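Local coordinates for protein leucine--tRNA ligase (Agrobacterium radiobacter, PDB 5AH5) that probably charges leucine tRNA with leucine at the expense of ATP, acting as a class I aminoacyl-tRNA synthetase, at residues 75-80 with 122-127; 93-98 with 421-426; 126-131 with 446-451. One frame throughout, in Å; residues are numbered along the deposited sequence.

How the contacts relate
Read from the N terminus, 75-80 leaves edge strand 70-72 of the four-stranded parallel sheet, and contact 1 closes a loop of 41 residues that contains helices 82-91 and 95-112 by pairing it with 122-127. Contact 2 starts inside that loop, at the head of helix 95-112, and runs 322 residues on to 421-426, so its span crosses that of contact 1. Contact 3 begins where contact 1 ends, sharing C126 and S127, and joins the start of helix 128-143 to 446-451; contacts 2 and 3 cross too. With centres 10 to 13 Å apart, the three tie the heads of two successive helices to the start of strand 425-432 and the loop between strand 438-439 and helix 466-469.

Contact 1 of 3, residues 75-80 with 122-127; sequences MGWDSF and ELATCS. With LSS (5'-O-(L-leucylsulfamoyl)adenosine), chain I.
W77 and E122 meet through one straight bond: W77 NE1 donates to E122 OE2 at 2.7 Å, with an N-H...O angle of 178°. The carboxylate oxygen lies at the indole edge, in the ring plane, and offers its anti lone pair. E122 gets there by extension, CG anti to its backbone N (chi1 -179°).

Beside this pair the backbones run in the same direction and form a single parallel bridge between W77 and A124. T125 N donates to W77 O at 3.1 Å, the straighter of the two bridge bonds, whereas W77 N to L123 O, at 3.0 Å, is bent and weak. W77 O takes a second bond from S79 OG, which stands above the carbonyl plane. T125 OG1 in turn accepts S79 N at 3.1 Å, so a side-chain oxygen of 122-127 adds one more bond to the backbone of 75-80. At the far end, the CA of C126 sits over one face of F80, 3.8 Å from the ring centroid, a CH-pi contact.

D78, on the same segment as W77, is part of the ligand pocket. Its OD2 accepts N4 of 5'-O-(L-leucylsulfamoyl)adenosine at 2.6 Å, while its OD1 bonds a water that also reaches F80 N and T125 OG1; the second segment thus touches the carboxylate through one water.

Further out, E122 OE1 forms a salt bridge with K107. W77 packs on I103, M106 and K107 of helix 95-112, and F80 reaches V131 of helix 128-143. The segment 75-80 itself is the loop leading from strand 70-72 toward helix 82-91.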
loop_
_atom_site.group_PDB
_atom_site.type_symbol
_atom_site.label_atom_id
_atom_site.label_comp_id
_atom_site.label_asym_id
_atom_site.label_seq_id
_atom_site.Cartn_x
_atom_site.Cartn_y
_atom_site.Cartn_z
ATOM N N MET B 75 -2.973 15.198 -0.789
ATOM C CA MET B 75 -1.571 14.953 -0.487
ATOM C C MET B 75 -1.235 15.704 0.829
ATOM O O MET B 75 -1.776 16.765 1.174
ATOM C CB MET B 75 -0.638 15.435 -1.631
ATOM C CG MET B 75 0.897 15.318 -1.343
ATOM S SD MET B 75 1.398 13.681 -0.855
ATOM C CE MET B 75 0.941 12.755 -2.366
ATOM N N GLY B 76 -0.349 15.108 1.565
ATOM C CA GLY B 76 0.067 15.669 2.839
ATOM C C GLY B 76 1.355 14.948 3.214
ATOM O O GLY B 76 1.968 14.268 2.372
ATOM N N TRP B 77 1.759 15.106 4.455
ATOM C CA TRP B 77 3.178 14.971 4.835
ATOM C C TRP B 77 3.289 14.068 6.040
ATOM O O TRP B 77 2.721 14.368 7.080
ATOM C CB TRP B 77 3.711 16.368 5.120
ATOM C CG TRP B 77 3.374 17.285 3.960
ATOM C CD1 TRP B 77 2.459 18.286 3.961
ATOM C CD2 TRP B 77 3.818 17.161 2.592
ATOM N NE1 TRP B 77 2.425 18.909 2.756
ATOM C CE2 TRP B 77 3.234 18.217 1.873
ATOM C CE3 TRP B 77 4.672 16.285 1.920
ATOM C CZ2 TRP B 77 3.428 18.388 0.502
ATOM C CZ3 TRP B 77 4.906 16.478 0.530
ATOM C CH2 TRP B 77 4.282 17.515 -0.161
ATOM N N ASP B 78 3.989 12.946 5.884
ATOM C CA ASP B 78 4.287 12.011 6.992
ATOM C C ASP B 78 5.580 12.573 7.679
ATOM O O ASP B 78 6.687 12.208 7.345
ATOM C CB ASP B 78 4.445 10.615 6.426
ATOM C CG ASP B 78 4.144 9.503 7.409
ATOM O OD1 ASP B 78 3.831 9.774 8.574
ATOM O OD2 ASP B 78 4.186 8.302 6.980
ATOM N N SER B 79 5.405 13.469 8.672
ATOM C CA SER B 79 6.440 14.308 9.083
ATOM C C SER B 79 6.974 14.103 10.510
ATOM O O SER B 79 7.827 14.853 10.895
ATOM C CB SER B 79 6.017 15.764 8.786
ATOM O OG SER B 79 4.703 16.004 9.150
ATOM N N PHE B 80 6.481 13.118 11.270
ATOM C CA PHE B 80 6.968 12.789 12.587
ATOM C C PHE B 80 7.738 11.446 12.578
ATOM O O PHE B 80 7.696 10.659 11.605
ATOM C CB PHE B 80 5.808 12.646 13.600
ATOM C CG PHE B 80 5.500 13.915 14.459
ATOM C CD1 PHE B 80 6.482 14.808 14.878
ATOM C CD2 PHE B 80 4.209 14.113 14.931
ATOM C CE1 PHE B 80 6.174 15.914 15.673
ATOM C CE2 PHE B 80 3.910 15.179 15.768
ATOM C CZ PHE B 80 4.873 16.086 16.133
ATOM N N GLU B 122 -4.783 19.378 2.251
ATOM C CA GLU B 122 -3.465 19.049 2.761
ATOM C C GLU B 122 -3.405 18.950 4.284
ATOM O O GLU B 122 -4.136 19.635 4.989
ATOM C CB GLU B 122 -2.487 20.122 2.268
ATOM C CG GLU B 122 -1.001 19.998 2.654
ATOM C CD GLU B 122 -0.198 21.172 2.140
ATOM O OE1 GLU B 122 -0.770 22.139 1.582
ATOM O OE2 GLU B 122 1.058 21.147 2.203
ATOM N N LEU B 123 -2.565 18.054 4.782
ATOM C CA LEU B 123 -2.271 17.957 6.196
ATOM C C LEU B 123 -0.818 17.600 6.416
ATOM O O LEU B 123 -0.076 17.225 5.493
ATOM C CB LEU B 123 -3.149 16.927 6.906
ATOM C CG LEU B 123 -3.138 15.503 6.344
ATOM C CD1 LEU B 123 -1.905 14.698 6.836
ATOM C CD2 LEU B 123 -4.376 14.709 6.716
ATOM N N ALA B 124 -0.392 17.762 7.659
ATOM C CA ALA B 124 0.956 17.371 8.048
ATOM C C ALA B 124 0.823 16.743 9.419
ATOM O O ALA B 124 0.217 17.348 10.291
ATOM C CB ALA B 124 1.809 18.595 8.074
ATOM N N THR B 125 1.385 15.560 9.628
ATOM C CA THR B 125 1.132 14.889 10.868
ATOM C C THR B 125 1.797 15.628 12.106
ATOM O O THR B 125 1.471 15.323 13.207
ATOM C CB THR B 125 1.566 13.455 10.812
ATOM O OG1 THR B 125 2.961 13.404 10.603
ATOM C CG2 THR B 125 0.841 12.675 9.539
ATOM N N CYS B 126 2.675 16.562 11.862
ATOM C CA CYS B 126 3.370 17.278 12.936
ATOM C C CYS B 126 2.624 18.550 13.305
ATOM O O CYS B 126 3.012 19.202 14.252
ATOM C CB CYS B 126 4.809 17.591 12.546
ATOM S SG CYS B 126 5.036 18.622 11.104
ATOM N N SER B 127 1.566 18.919 12.585
ATOM C CA SER B 127 0.918 20.172 12.902
ATOM C C SER B 127 0.075 20.033 14.179
ATOM O O SER B 127 -0.478 18.912 14.504
ATOM C CB SER B 127 0.112 20.677 11.700
ATOM O OG SER B 127 -1.048 19.876 11.645
HETATM C C1 LSS I . 6.540 6.243 3.178
HETATM N N1 LSS I . 10.472 3.510 -6.461
HETATM O O1 LSS I . 6.852 5.118 2.854
HETATM S S1 LSS I . 8.164 7.258 1.626
HETATM C C2 LSS I . 9.148 3.403 -6.370
HETATM N N2 LSS I . 7.100 7.327 2.672
HETATM O O2 LSS I . 6.893 2.973 -1.998
HETATM N N3 LSS I . 8.439 3.902 -5.333
HETATM O O3 LSS I . 4.496 4.312 -1.734
HETATM C C4 LSS I . 9.108 4.546 -4.347
HETATM N N4 LSS I . 5.448 7.819 4.779
HETATM O O4 LSS I . 6.865 6.487 -2.467
HETATM C C5 LSS I . 10.496 4.610 -4.346
HETATM O O5 LSS I . 7.524 6.593 0.323
HETATM C C6 LSS I . 11.184 4.059 -5.413
HETATM N N6 LSS I . 12.537 4.173 -5.446
HETATM C C7 LSS I . 2.975 5.927 4.802
HETATM N N7 LSS I . 10.879 5.258 -3.215
HETATM C C8 LSS I . 9.760 5.544 -2.495
HETATM C C9 LSS I . 4.123 5.933 3.789
HETATM N N9 LSS I . 8.684 5.130 -3.215
HETATM C CA LSS I . 5.505 6.432 4.249
HETATM C C10 LSS I . 3.254 4.851 5.862
HETATM C C11 LSS I . 1.631 5.733 4.015
HETATM O O1A LSS I . 9.375 6.459 1.862
HETATM C C21 LSS I . 7.287 5.184 -2.832
HETATM C C22 LSS I . 6.994 4.325 -1.652
HETATM C C23 LSS I . 5.678 4.906 -1.129
HETATM C C24 LSS I . 5.851 6.367 -1.489
HETATM C C25 LSS I . 6.412 7.197 -0.333
HETATM O O2A LSS I . 8.551 8.570 1.154
HETATM O O HOH W 1 4.432 10.868 10.883
#

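Contact 2 of 3, residues 93-98 with 421-426; sequences THPAKF and RYWGCP
H94 and Y422 each hold CG anti to the backbone N (chi1 -173° and 174°), and W423 has the same first torsion. The side chains of H94 and Y422 cross at about a right angle. H94 NE2 and Y422 OH come within 3.1 Å; the hydroxyl lies at the imidazole edge, near its plane, but the N-H...O angle of only 132° makes this a weak bond. The stronger partner of Y422 OH is P450 O, and H94 NE2 has another weak bond, to D451 O.

The other imidazole nitrogen faces its own chain. H94 is the N-cap of helix 95-112: ND1 accepts A96 N at 3.0 Å, with the donor close to the ring plane. One side chain therefore caps the helix start through ND1 and leans on Y422 through NE2, and the nearly in-plane bond to ND1 is consistent with the cap holding the imidazole's rotation. On the opposing segment, W423 is the centre of an inverse gamma turn, with G424 N bonded to Y422 O at 2.9 Å.

The first turn of the helix then lies over one face of the indole. P95 CB stands 3.7 Å from the centroid of the five-membered ring, nearly on its normal, a CH-pi contact. P95 CG lies 3.8 Å from both CD2 and CE3 of W423, and the same carbon comes to 4.1 Å from Y422 CE2, at the edge of that phenol ring. A96 N lies over the same face of the indole, and A96 CA is 3.6 Å from W423 CH2, beyond the rim. The indole nitrogen is used by S79 O, which accepts from W423 NE1, and the ring of F80 packs edge-to-face with W423.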
loop_
_atom_site.group_PDB
_atom_site.type_symbol
_atom_site.label_atom_id
_atom_site.label_comp_id
_atom_site.label_asym_id
_atom_site.label_seq_id
_atom_site.Cartn_x
_atom_site.Cartn_y
_atom_site.Cartn_z
ATOM N N THR B 93 20.092 20.244 11.685
ATOM C CA THR B 93 19.035 21.242 11.948
ATOM C C THR B 93 17.967 20.704 12.834
ATOM O O THR B 93 17.819 19.478 13.007
ATOM C CB THR B 93 18.461 21.837 10.672
ATOM O OG1 THR B 93 18.056 20.773 9.790
ATOM C CG2 THR B 93 19.445 22.656 10.015
ATOM N N HIS B 94 17.221 21.601 13.483
ATOM C CA HIS B 94 16.077 21.126 14.320
ATOM C C HIS B 94 15.057 20.420 13.340
ATOM O O HIS B 94 14.897 20.876 12.206
ATOM C CB HIS B 94 15.407 22.367 14.983
ATOM C CG HIS B 94 14.348 22.029 15.996
ATOM N ND1 HIS B 94 13.092 21.608 15.627
ATOM C CD2 HIS B 94 14.333 22.093 17.351
ATOM C CE1 HIS B 94 12.351 21.400 16.700
ATOM N NE2 HIS B 94 13.089 21.674 17.765
ATOM N N PRO B 95 14.430 19.320 13.760
ATOM C CA PRO B 95 13.530 18.598 12.866
ATOM C C PRO B 95 12.279 19.359 12.448
ATOM O O PRO B 95 11.756 19.004 11.422
ATOM C CB PRO B 95 13.109 17.386 13.658
ATOM C CG PRO B 95 13.390 17.740 15.104
ATOM C CD PRO B 95 14.565 18.653 15.055
ATOM N N ALA B 96 11.806 20.364 13.225
ATOM C CA ALA B 96 10.756 21.244 12.789
ATOM C C ALA B 96 11.134 22.052 11.603
ATOM O O ALA B 96 10.323 22.194 10.648
ATOM C CB ALA B 96 10.208 22.175 13.926
ATOM N N LYS B 97 12.322 22.624 11.640
ATOM C CA LYS B 97 12.838 23.402 10.548
ATOM C C LYS B 97 13.159 22.468 9.321
ATOM O O LYS B 97 12.977 22.834 8.143
ATOM C CB LYS B 97 14.106 24.112 11.010
ATOM C CG LYS B 97 13.970 24.991 12.253
ATOM C CD LYS B 97 13.738 26.448 11.880
ATOM C CE LYS B 97 13.982 27.331 13.104
ATOM N NZ LYS B 97 14.570 28.641 12.722
ATOM N N PHE B 98 13.650 21.275 9.604
ATOM C CA PHE B 98 14.094 20.377 8.503
ATOM C C PHE B 98 12.821 19.887 7.785
ATOM O O PHE B 98 12.738 19.935 6.597
ATOM C CB PHE B 98 14.950 19.206 9.015
ATOM C CG PHE B 98 15.427 18.283 7.921
ATOM C CD1 PHE B 98 14.632 17.231 7.501
ATOM C CD2 PHE B 98 16.660 18.480 7.308
ATOM C CE1 PHE B 98 15.054 16.374 6.493
ATOM C CE2 PHE B 98 17.111 17.597 6.299
ATOM C CZ PHE B 98 16.310 16.562 5.904
ATOM N N ARG B 421 11.718 9.185 22.152
ATOM C CA ARG B 421 12.185 10.125 21.130
ATOM C C ARG B 421 11.453 11.449 21.259
ATOM O O ARG B 421 10.337 11.454 21.665
ATOM C CB ARG B 421 11.843 9.491 19.782
ATOM C CG ARG B 421 12.826 8.416 19.428
ATOM C CD ARG B 421 13.838 9.203 18.658
ATOM N NE ARG B 421 14.896 8.379 18.376
ATOM C CZ ARG B 421 15.646 8.457 17.281
ATOM N NH1 ARG B 421 15.526 9.407 16.350
ATOM N NH2 ARG B 421 16.564 7.560 17.188
ATOM N N TYR B 422 12.123 12.523 20.888
ATOM C CA TYR B 422 11.578 13.855 20.838
ATOM C C TYR B 422 10.520 14.059 19.699
ATOM O O TYR B 422 9.417 14.589 19.943
ATOM C CB TYR B 422 12.710 14.853 20.609
ATOM C CG TYR B 422 12.281 16.291 20.387
ATOM C CD1 TYR B 422 11.839 17.115 21.443
ATOM C CD2 TYR B 422 12.377 16.870 19.151
ATOM C CE1 TYR B 422 11.467 18.447 21.216
ATOM C CE2 TYR B 422 11.955 18.149 18.914
ATOM C CZ TYR B 422 11.527 18.959 19.981
ATOM O OH TYR B 422 11.147 20.264 19.722
ATOM N N TRP B 423 10.854 13.625 18.476
ATOM C CA TRP B 423 10.157 14.123 17.298
ATOM C C TRP B 423 9.042 13.164 16.958
ATOM O O TRP B 423 9.180 12.274 16.080
ATOM C CB TRP B 423 11.132 14.401 16.167
ATOM C CG TRP B 423 10.477 15.067 15.017
ATOM C CD1 TRP B 423 10.277 14.508 13.758
ATOM C CD2 TRP B 423 9.891 16.383 14.975
ATOM N NE1 TRP B 423 9.640 15.410 12.967
ATOM C CE2 TRP B 423 9.360 16.553 13.687
ATOM C CE3 TRP B 423 9.725 17.434 15.929
ATOM C CZ2 TRP B 423 8.728 17.741 13.282
ATOM C CZ3 TRP B 423 9.084 18.616 15.539
ATOM C CH2 TRP B 423 8.564 18.753 14.232
ATOM N N GLY B 424 7.975 13.287 17.746
ATOM C CA GLY B 424 6.709 12.545 17.512
ATOM C C GLY B 424 5.604 13.146 18.339
ATOM O O GLY B 424 5.804 14.107 19.144
ATOM N N CYS B 425 4.449 12.562 18.217
ATOM C CA CYS B 425 3.252 13.110 18.883
ATOM C C CYS B 425 3.303 12.822 20.380
ATOM O O CYS B 425 3.359 11.650 20.750
ATOM C CB CYS B 425 2.018 12.453 18.292
ATOM S SG CYS B 425 0.492 13.152 18.912
ATOM N N PRO B 426 3.232 13.870 21.268
ATOM C CA PRO B 426 3.223 13.527 22.667
ATOM C C PRO B 426 2.079 12.655 23.088
ATOM O O PRO B 426 0.999 12.748 22.514
ATOM C CB PRO B 426 3.225 14.908 23.394
ATOM C CG PRO B 426 3.801 15.843 22.396
ATOM C CD PRO B 426 3.314 15.324 21.066
#

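Contact 3 of 3, residues 126-131 with 446-451; sequences CSPTYV and PILLPD
V131 and P446 meet where the first turn of helix 128-143 packs against the loop 446-451, with no hydrogen bond between the two segments. S127 is the N-cap of the helix: its OG accepts Y130 N, a long and weak bond at 3.4 Å, followed by V131 N to S127 O. The loop falls in sequence between the zinc-binding cysteine pairs C432/C435 and C473/C476, but the contact is plain packing of a helix start on a loop.

Along V131, the bond to CB aims at the loop, and CB itself stands 4.4 Å from L448 CD2. CG1 lies anti to the backbone N (chi1 171°) and does the touching: it is 4.0 Å from P446 CB, 3.8 Å from I447 O and 4.1 Å from L448 CD2, so this one methyl meets three successive loop residues. The other branch, CG2, turns to the F80 ring.

P446 approaches V131 at about a right angle and is preceded by a cis peptide bond. L448, its CG anti to its carbonyl carbon, crosses P128 at a similar angle and sends both methyls to that ring: CD2 is 3.9 Å from P128 CB, and CD1 is 4.1 Å from P128 CG. P128 and L448 are exposed, whereas V131 is buried, so the contact runs from the surface inward. The loop backbone has partners beyond it: I447 N donates to Q135 OE1 on the same helix, and L448 O accepts W468 NE1. P446 CG also comes to 4.2 Å from P128 O, a carbonyl in the first turn of the helix.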
loop_
_atom_site.group_PDB
_atom_site.type_symbol
_atom_site.label_atom_id
_atom_site.label_comp_id
_atom_site.label_asym_id
_atom_site.label_seq_id
_atom_site.Cartn_x
_atom_site.Cartn_y
_atom_site.Cartn_z
ATOM N N CYS B 126 2.675 16.562 11.862
ATOM C CA CYS B 126 3.370 17.278 12.936
ATOM C C CYS B 126 2.624 18.550 13.305
ATOM O O CYS B 126 3.012 19.202 14.252
ATOM C CB CYS B 126 4.809 17.591 12.546
ATOM S SG CYS B 126 5.036 18.622 11.104
ATOM N N SER B 127 1.566 18.919 12.585
ATOM C CA SER B 127 0.918 20.172 12.902
ATOM C C SER B 127 0.075 20.033 14.179
ATOM O O SER B 127 -0.478 18.912 14.504
ATOM C CB SER B 127 0.112 20.677 11.700
ATOM O OG SER B 127 -1.048 19.876 11.645
ATOM N N PRO B 128 -0.027 21.155 14.965
ATOM C CA PRO B 128 -0.840 21.063 16.159
ATOM C C PRO B 128 -2.217 20.589 15.893
ATOM O O PRO B 128 -2.794 19.830 16.716
ATOM C CB PRO B 128 -0.844 22.506 16.688
ATOM C CG PRO B 128 0.511 23.038 16.254
ATOM C CD PRO B 128 0.634 22.465 14.867
ATOM N N THR B 129 -2.795 20.995 14.777
ATOM C CA THR B 129 -4.166 20.473 14.505
ATOM C C THR B 129 -4.256 18.936 14.393
ATOM O O THR B 129 -5.130 18.278 14.985
ATOM C CB THR B 129 -4.822 21.214 13.318
ATOM O OG1 THR B 129 -6.207 20.884 13.336
ATOM C CG2 THR B 129 -4.140 20.849 11.986
ATOM N N TYR B 130 -3.273 18.329 13.728
ATOM C CA TYR B 130 -3.201 16.858 13.654
ATOM C C TYR B 130 -2.898 16.230 14.974
ATOM O O TYR B 130 -3.546 15.237 15.400
ATOM C CB TYR B 130 -2.173 16.447 12.602
ATOM C CG TYR B 130 -2.395 15.050 12.101
ATOM C CD1 TYR B 130 -1.875 13.965 12.775
ATOM C CD2 TYR B 130 -3.108 14.822 10.922
ATOM C CE1 TYR B 130 -2.043 12.675 12.294
ATOM C CE2 TYR B 130 -3.327 13.519 10.437
ATOM C CZ TYR B 130 -2.797 12.459 11.106
ATOM O OH TYR B 130 -2.991 11.192 10.628
ATOM N N VAL B 131 -1.969 16.839 15.721
ATOM C CA VAL B 131 -1.673 16.324 17.070
ATOM C C VAL B 131 -2.894 16.309 17.976
ATOM O O VAL B 131 -3.152 15.330 18.700
ATOM C CB VAL B 131 -0.536 17.213 17.700
ATOM C CG1 VAL B 131 -0.323 16.910 19.151
ATOM C CG2 VAL B 131 0.750 17.008 16.959
ATOM N N PRO B 446 -4.080 20.510 22.488
ATOM C CA PRO B 446 -3.072 19.491 22.416
ATOM C C PRO B 446 -1.880 19.715 23.345
ATOM O O PRO B 446 -1.502 20.850 23.560
ATOM C CB PRO B 446 -2.558 19.630 20.956
ATOM C CG PRO B 446 -2.696 21.084 20.722
ATOM C CD PRO B 446 -3.963 21.499 21.422
ATOM N N ILE B 447 -1.267 18.615 23.812
ATOM C CA ILE B 447 0.085 18.676 24.388
ATOM C C ILE B 447 1.100 18.738 23.240
ATOM O O ILE B 447 1.311 17.751 22.493
ATOM C CB ILE B 447 0.338 17.484 25.314
ATOM C CG1 ILE B 447 -0.721 17.422 26.428
ATOM C CG2 ILE B 447 1.723 17.608 25.926
ATOM C CD1 ILE B 447 -1.055 18.763 27.056
ATOM N N LEU B 448 1.647 19.912 23.037
ATOM C CA LEU B 448 2.677 20.153 22.060
ATOM C C LEU B 448 4.093 19.952 22.615
ATOM O O LEU B 448 4.348 20.196 23.792
ATOM C CB LEU B 448 2.557 21.574 21.513
ATOM C CG LEU B 448 1.191 21.869 20.865
ATOM C CD1 LEU B 448 1.281 23.274 20.295
ATOM C CD2 LEU B 448 0.891 20.819 19.760
ATOM N N LEU B 449 5.012 19.607 21.707
ATOM C CA LEU B 449 6.397 19.486 22.043
ATOM C C LEU B 449 6.953 20.787 22.540
ATOM O O LEU B 449 6.611 21.807 21.976
ATOM C CB LEU B 449 7.209 19.111 20.809
ATOM C CG LEU B 449 6.999 17.672 20.344
ATOM C CD1 LEU B 449 7.726 17.439 19.031
ATOM C CD2 LEU B 449 7.360 16.655 21.394
ATOM N N PRO B 450 7.970 20.745 23.431
ATOM C CA PRO B 450 8.667 22.020 23.697
ATOM C C PRO B 450 9.470 22.398 22.458
ATOM O O PRO B 450 9.881 21.484 21.754
ATOM C CB PRO B 450 9.614 21.662 24.879
ATOM C CG PRO B 450 9.890 20.223 24.704
ATOM C CD PRO B 450 8.642 19.602 24.090
ATOM N N ASP B 451 9.682 23.680 22.157
ATOM C CA ASP B 451 10.494 24.056 21.010
ATOM C C ASP B 451 11.946 23.597 21.022
ATOM O O ASP B 451 12.511 23.382 19.939
ATOM C CB ASP B 451 10.515 25.555 20.772
ATOM C CG ASP B 451 9.257 26.051 20.071
ATOM O OD1 ASP B 451 8.246 25.344 20.135
ATOM O OD2 ASP B 451 9.280 27.162 19.510
#